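Local structure of nicotinate-nucleotide pyrophosphorylase (Francisella tularensis subsp. tularensis, 3TQV) at residues Gln61-Glu66 and Leu111-Met116; Gly183-Ala188 and Leu211-Ala216. The protein probably catalyses the formation of nicotinate mononucleotide, carbon dioxide and diphosphate from quinolinate and 5-phosphoribosyl 1-diphosphate, a step of NAD biosynthesis. All blocks are in the same frame, centred on the assembly; numbering follows the deposited sequence.

Contact 1 of 2, residues Gln61-Glu66 and Leu111-Met116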
loop_
_atom_site.group_PDB
_atom_site.type_symbol
_atom_site.label_atom_id
_atom_site.label_comp_id
_atom_site.label_asym_id
_atom_site.label_seq_id
_atom_site.Cartn_x
_atom_site.Cartn_y
_atom_site.Cartn_z
ATOM N N GLN B 61 -9.002 2.948 13.771
ATOM C CA GLN B 61 -10.283 3.198 14.446
ATOM C C GLN B 61 -11.275 4.011 13.614
ATOM O O GLN B 61 -12.367 3.525 13.300
ATOM C CB GLN B 61 -10.065 3.886 15.793
ATOM C CG GLN B 61 -9.851 2.909 16.946
ATOM C CD GLN B 61 -9.753 3.601 18.300
ATOM O OE1 GLN B 61 -10.541 3.328 19.204
ATOM N NE2 GLN B 61 -8.779 4.484 18.444
ATOM N N ASP B 62 -10.887 5.238 13.262
ATOM C CA ASP B 62 -11.733 6.139 12.467
ATOM C C ASP B 62 -12.320 5.528 11.200
ATOM O O ASP B 62 -13.495 5.728 10.903
ATOM C CB ASP B 62 -10.972 7.404 12.071
ATOM C CG ASP B 62 -10.657 8.274 13.241
ATOM O OD1 ASP B 62 -11.349 8.136 14.269
ATOM O OD2 ASP B 62 -9.723 9.095 13.136
ATOM N N PHE B 63 -11.497 4.818 10.436
ATOM C CA PHE B 63 -11.982 4.155 9.225
ATOM C C PHE B 63 -12.985 3.046 9.531
ATOM O O PHE B 63 -14.108 3.054 9.028
ATOM C CB PHE B 63 -10.811 3.617 8.384
ATOM C CG PHE B 63 -9.908 4.698 7.850
ATOM C CD1 PHE B 63 -10.147 5.266 6.613
ATOM C CD2 PHE B 63 -8.838 5.164 8.601
ATOM C CE1 PHE B 63 -9.339 6.269 6.116
ATOM C CE2 PHE B 63 -8.015 6.163 8.105
ATOM C CZ PHE B 63 -8.272 6.717 6.855
ATOM N N ALA B 64 -12.572 2.091 10.352
ATOM C CA ALA B 64 -13.462 1.017 10.776
ATOM C C ALA B 64 -14.794 1.603 11.214
ATOM O O ALA B 64 -15.844 1.196 10.734
ATOM C CB ALA B 64 -12.840 0.251 11.897
ATOM N N ASN B 65 -14.739 2.574 12.122
ATOM C CA ASN B 65 -15.927 3.296 12.552
ATOM C C ASN B 65 -16.740 3.809 11.367
ATOM O O ASN B 65 -17.975 3.739 11.365
ATOM C CB ASN B 65 -15.538 4.476 13.449
ATOM C CG ASN B 65 -15.128 4.048 14.862
ATOM O OD1 ASN B 65 -15.329 2.904 15.269
ATOM N ND2 ASN B 65 -14.559 4.983 15.617
ATOM N N GLU B 66 -16.046 4.334 10.360
ATOM C CA GLU B 66 -16.728 4.967 9.250
ATOM C C GLU B 66 -17.361 3.924 8.345
ATOM O O GLU B 66 -18.445 4.150 7.797
ATOM C CB GLU B 66 -15.789 5.907 8.491
ATOM C CG GLU B 66 -16.429 6.672 7.327
ATOM C CD GLU B 66 -17.747 7.337 7.700
ATOM O OE1 GLU B 66 -18.020 7.513 8.914
ATOM O OE2 GLU B 66 -18.513 7.685 6.774
ATOM N N LEU B 111 -11.070 -4.713 8.136
ATOM C CA LEU B 111 -9.743 -5.170 8.477
ATOM C C LEU B 111 -8.690 -4.880 7.405
ATOM O O LEU B 111 -7.495 -4.871 7.693
ATOM C CB LEU B 111 -9.733 -6.599 9.045
ATOM C CG LEU B 111 -10.054 -7.901 8.343
ATOM C CD1 LEU B 111 -8.772 -8.686 8.163
ATOM C CD2 LEU B 111 -11.005 -8.675 9.226
ATOM N N ASN B 112 -9.131 -4.569 6.191
ATOM C CA ASN B 112 -8.201 -4.054 5.186
ATOM C C ASN B 112 -7.641 -2.679 5.536
ATOM O O ASN B 112 -6.534 -2.327 5.131
ATOM C CB ASN B 112 -8.833 -4.018 3.798
ATOM C CG ASN B 112 -8.762 -5.352 3.100
ATOM O OD1 ASN B 112 -9.409 -5.565 2.078
ATOM N ND2 ASN B 112 -7.987 -6.269 3.660
ATOM N N PHE B 113 -8.404 -1.889 6.279
ATOM C CA PHE B 113 -7.880 -0.611 6.745
ATOM C C PHE B 113 -6.974 -0.752 7.970
ATOM O O PHE B 113 -5.924 -0.105 8.058
ATOM C CB PHE B 113 -9.000 0.385 7.026
ATOM C CG PHE B 113 -9.477 1.121 5.809
ATOM C CD1 PHE B 113 -10.648 0.754 5.180
ATOM C CD2 PHE B 113 -8.762 2.193 5.310
ATOM C CE1 PHE B 113 -11.101 1.438 4.091
ATOM C CE2 PHE B 113 -9.217 2.888 4.211
ATOM C CZ PHE B 113 -10.383 2.511 3.598
ATOM N N ILE B 114 -7.368 -1.597 8.912
ATOM C CA ILE B 114 -6.543 -1.792 10.095
ATOM C C ILE B 114 -5.238 -2.473 9.694
ATOM O O ILE B 114 -4.168 -2.032 10.095
ATOM C CB ILE B 114 -7.269 -2.604 11.196
ATOM C CG1 ILE B 114 -8.728 -2.184 11.299
ATOM C CG2 ILE B 114 -6.606 -2.400 12.531
ATOM C CD1 ILE B 114 -8.919 -0.707 11.361
ATOM N N GLN B 115 -5.329 -3.537 8.898
ATOM C CA GLN B 115 -4.145 -4.266 8.424
ATOM C C GLN B 115 -3.080 -3.318 7.954
ATOM O O GLN B 115 -1.902 -3.447 8.280
ATOM C CB GLN B 115 -4.491 -5.067 7.184
ATOM C CG GLN B 115 -5.083 -6.398 7.410
ATOM C CD GLN B 115 -5.522 -6.996 6.109
ATOM O OE1 GLN B 115 -5.326 -6.407 5.037
ATOM N NE2 GLN B 115 -6.126 -8.167 6.183
HETATM N N MSE B 116 -3.529 -2.390 7.127
HETATM C CA MSE B 116 -2.651 -1.532 6.385
HETATM C C MSE B 116 -2.043 -0.482 7.295
HETATM O O MSE B 116 -0.820 -0.411 7.454
HETATM C CB MSE B 116 -3.440 -0.867 5.270
HETATM C CG MSE B 116 -2.579 -0.102 4.311
HETATM SE SE MSE B 116 -3.636 1.214 3.386
HETATM C CE MSE B 116 -2.172 2.294 2.688
#
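Phe-63 and Phe-113 meet ring to ring between two antiparallel helices of the N-terminal alpha/beta sandwich domain. The two helix segments run at 175° to each other, with axes 8.8 Å apart at closest approach. Both phenylalanines direct their CB atoms toward the partner helix. With CG anti to the carbonyl carbon (chi1 -64°), the Phe-63 side chain leaves its helix mostly across the axis and crosses that of Phe-113 at about a right angle. Phe-63 CB sits over one face of the Phe-113 ring, 3.8 Å from Phe-113 CG, and makes a CH-pi contact. Phe-63 CG comes next, 3.7 Å from Phe-113 CD2. Phe-63 CD1 lies 3.5 Å from Phe-113 CE2. Farther out, Phe-63 CE1 is 3.9 Å from Phe-113 CE2. The ring planes are only 12° from parallel, but the rings are displaced so far that little of one lies over the other. The centroids of Phe-63 and Phe-113 are 4.8 Å apart. No hydrogen bond crosses between the segments, and the contact is apolar.

Helix 16-31 touches the rings, with Val-19 on Phe-63 and Ser-26 on Phe-113, while Ala-64 and Ile-114 meet the four-stranded antiparallel sheet at Trp-79 and Leu-281. Phe-113 also packs on Pro-146 of the second subunit, and the neighbouring Gln-115 packs on Lys-143 of that subunit, a predicted substrate-binding residue.

A smaller apolar touch lies beside the rings. The CB of Ile-114 does not point straight at the facing helix, but its CG1 branch carries the end of the side chain closer. There the terminal methyl, Ile-114 CD1, rests 4.1 Å from Ala-64 CB.

Contact 2 of 2, residues Gly183-Ala188 and Leu211-Ala216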
loop_
_atom_site.group_PDB
_atom_site.type_symbol
_atom_site.label_atom_id
_atom_site.label_comp_id
_atom_site.label_asym_id
_atom_site.label_seq_id
_atom_site.Cartn_x
_atom_site.Cartn_y
_atom_site.Cartn_z
ATOM N N GLY B 183 20.168 29.473 -11.010
ATOM C CA GLY B 183 21.359 29.636 -10.202
ATOM C C GLY B 183 21.346 28.660 -9.053
ATOM O O GLY B 183 20.367 27.940 -8.873
ATOM N N GLY B 184 22.414 28.644 -8.262
ATOM C CA GLY B 184 22.573 27.646 -7.215
ATOM C C GLY B 184 21.822 27.867 -5.908
ATOM O O GLY B 184 20.654 28.225 -5.905
ATOM N N ILE B 185 22.510 27.656 -4.791
ATOM C CA ILE B 185 21.864 27.584 -3.488
ATOM C C ILE B 185 21.460 28.934 -2.898
ATOM O O ILE B 185 20.284 29.137 -2.578
ATOM C CB ILE B 185 22.728 26.808 -2.475
ATOM C CG1 ILE B 185 22.728 25.317 -2.805
ATOM C CG2 ILE B 185 22.220 27.004 -1.064
ATOM C CD1 ILE B 185 23.930 24.578 -2.248
ATOM N N ALA B 186 22.416 29.850 -2.738
ATOM C CA ALA B 186 22.103 31.181 -2.205
ATOM C C ALA B 186 20.939 31.817 -2.959
ATOM O O ALA B 186 20.050 32.412 -2.345
ATOM C CB ALA B 186 23.325 32.098 -2.230
ATOM N N LYS B 187 20.941 31.692 -4.285
ATOM C CA LYS B 187 19.867 32.263 -5.087
ATOM C C LYS B 187 18.561 31.621 -4.684
ATOM O O LYS B 187 17.609 32.307 -4.304
ATOM C CB LYS B 187 20.117 32.058 -6.583
ATOM C CG LYS B 187 21.187 32.976 -7.165
ATOM C CD LYS B 187 21.414 32.723 -8.649
ATOM C CE LYS B 187 22.558 33.579 -9.199
ATOM N NZ LYS B 187 22.872 33.267 -10.624
ATOM N N ALA B 188 18.548 30.292 -4.738
ATOM C CA ALA B 188 17.354 29.487 -4.505
ATOM C C ALA B 188 16.652 29.808 -3.187
ATOM O O ALA B 188 15.450 30.095 -3.158
ATOM C CB ALA B 188 17.708 28.011 -4.563
ATOM N N LEU B 211 26.591 21.941 1.911
ATOM C CA LEU B 211 26.016 22.131 3.236
ATOM C C LEU B 211 26.382 23.506 3.777
ATOM O O LEU B 211 25.541 24.214 4.338
ATOM C CB LEU B 211 26.473 21.036 4.207
ATOM C CG LEU B 211 26.053 21.331 5.656
ATOM C CD1 LEU B 211 24.549 21.196 5.784
ATOM C CD2 LEU B 211 26.766 20.423 6.647
ATOM N N ASN B 212 27.650 23.870 3.605
ATOM C CA ASN B 212 28.130 25.175 4.023
ATOM C C ASN B 212 27.356 26.290 3.333
ATOM O O ASN B 212 26.940 27.265 3.961
ATOM C CB ASN B 212 29.643 25.286 3.807
ATOM C CG ASN B 212 30.423 24.399 4.761
ATOM O OD1 ASN B 212 29.944 24.089 5.846
ATOM N ND2 ASN B 212 31.613 23.970 4.357
ATOM N N GLN B 213 27.135 26.115 2.039
ATOM C CA GLN B 213 26.320 27.041 1.280
ATOM C C GLN B 213 24.939 27.236 1.914
ATOM O O GLN B 213 24.511 28.355 2.189
ATOM C CB GLN B 213 26.161 26.542 -0.157
ATOM C CG GLN B 213 27.433 26.613 -0.991
ATOM C CD GLN B 213 27.185 26.251 -2.444
ATOM O OE1 GLN B 213 27.825 25.361 -2.988
ATOM N NE2 GLN B 213 26.250 26.940 -3.073
ATOM N N ALA B 214 24.246 26.130 2.137
ATOM C CA ALA B 214 22.872 26.178 2.602
ATOM C C ALA B 214 22.836 26.783 3.992
ATOM O O ALA B 214 21.897 27.502 4.343
ATOM C CB ALA B 214 22.264 24.798 2.586
ATOM N N ILE B 215 23.872 26.496 4.775
ATOM C CA ILE B 215 24.048 27.114 6.090
ATOM C C ILE B 215 24.309 28.610 5.935
ATOM O O ILE B 215 23.726 29.430 6.648
ATOM C CB ILE B 215 25.213 26.445 6.855
ATOM C CG1 ILE B 215 24.749 25.117 7.449
ATOM C CG2 ILE B 215 25.788 27.370 7.933
ATOM C CD1 ILE B 215 25.821 24.368 8.172
ATOM N N ALA B 216 25.180 28.952 4.984
ATOM C CA ALA B 216 25.525 30.341 4.709
ATOM C C ALA B 216 24.324 31.107 4.184
ATOM O O ALA B 216 24.211 32.307 4.398
ATOM C CB ALA B 216 26.678 30.414 3.715
#
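Ile-185 packs against Gln-213 and Ala-214 in a small, mainly apolar helix-to-helix contact on the outside of the C-terminal domain. It joins the first turn of helix 185-195 to the last part of helix 208-216. Strand 200-205 lies between these helices in the chain.

Ile-185 supplies the contact from its side, and its CB points toward the other helix. The nearest CA atoms are those of Ile-185 and Ala-214, 6.3 Å apart. The two branches of the isoleucine take different partners. CG1 is anti to the carbonyl carbon (chi1 -72°) and carries CD1 over the base of Gln-213. Ile-185 CD1 lies 3.6 Å from Gln-213 CB and 3.7 Å from Gln-213 CD. The other branch reaches the backbone, with Ile-185 CG2 3.8 Å from Ala-214 CA. The same methyl is 4.3 Å from Ala-214 CB. The glutamine chain is extended beyond CG and crosses the isoleucine side chain at about a right angle. No hydrogen bond links the segments.

Gly-184 is the N-cap of helix 185-195, and Gly-184 O accepts a backbone hydrogen bond from Ala-188 N at 3.2 Å. On the inner side, Ala-214 also touches Val-222 of strand 221-225. Its side chain is about 9 Å from that of Glu-204, a predicted substrate-binding residue. Such packing between successive outer helices around a parallel sheet belongs to the incomplete alpha/beta barrel of quinolinate phosphoribosyltransferases.

Contact 1 comes first in the sequence, and contact 2 follows it without overlap. The middle of the chain lies between the two. Their centres are 44 Å apart and their nearest atoms about 33 Å apart, so they do not touch. They share no helix, strand or sheet. Contact 1 joins helices 61-71 and 100-130 in the N-terminal domain, near the antiparallel sheet and the second subunit. Contact 2 joins helices 185-195 and 208-216 in the C-terminal domain, outside the six-stranded parallel sheet. Each therefore belongs to the packing of its own domain. Helix 100-130 runs on from contact 1 toward the C-terminal domain.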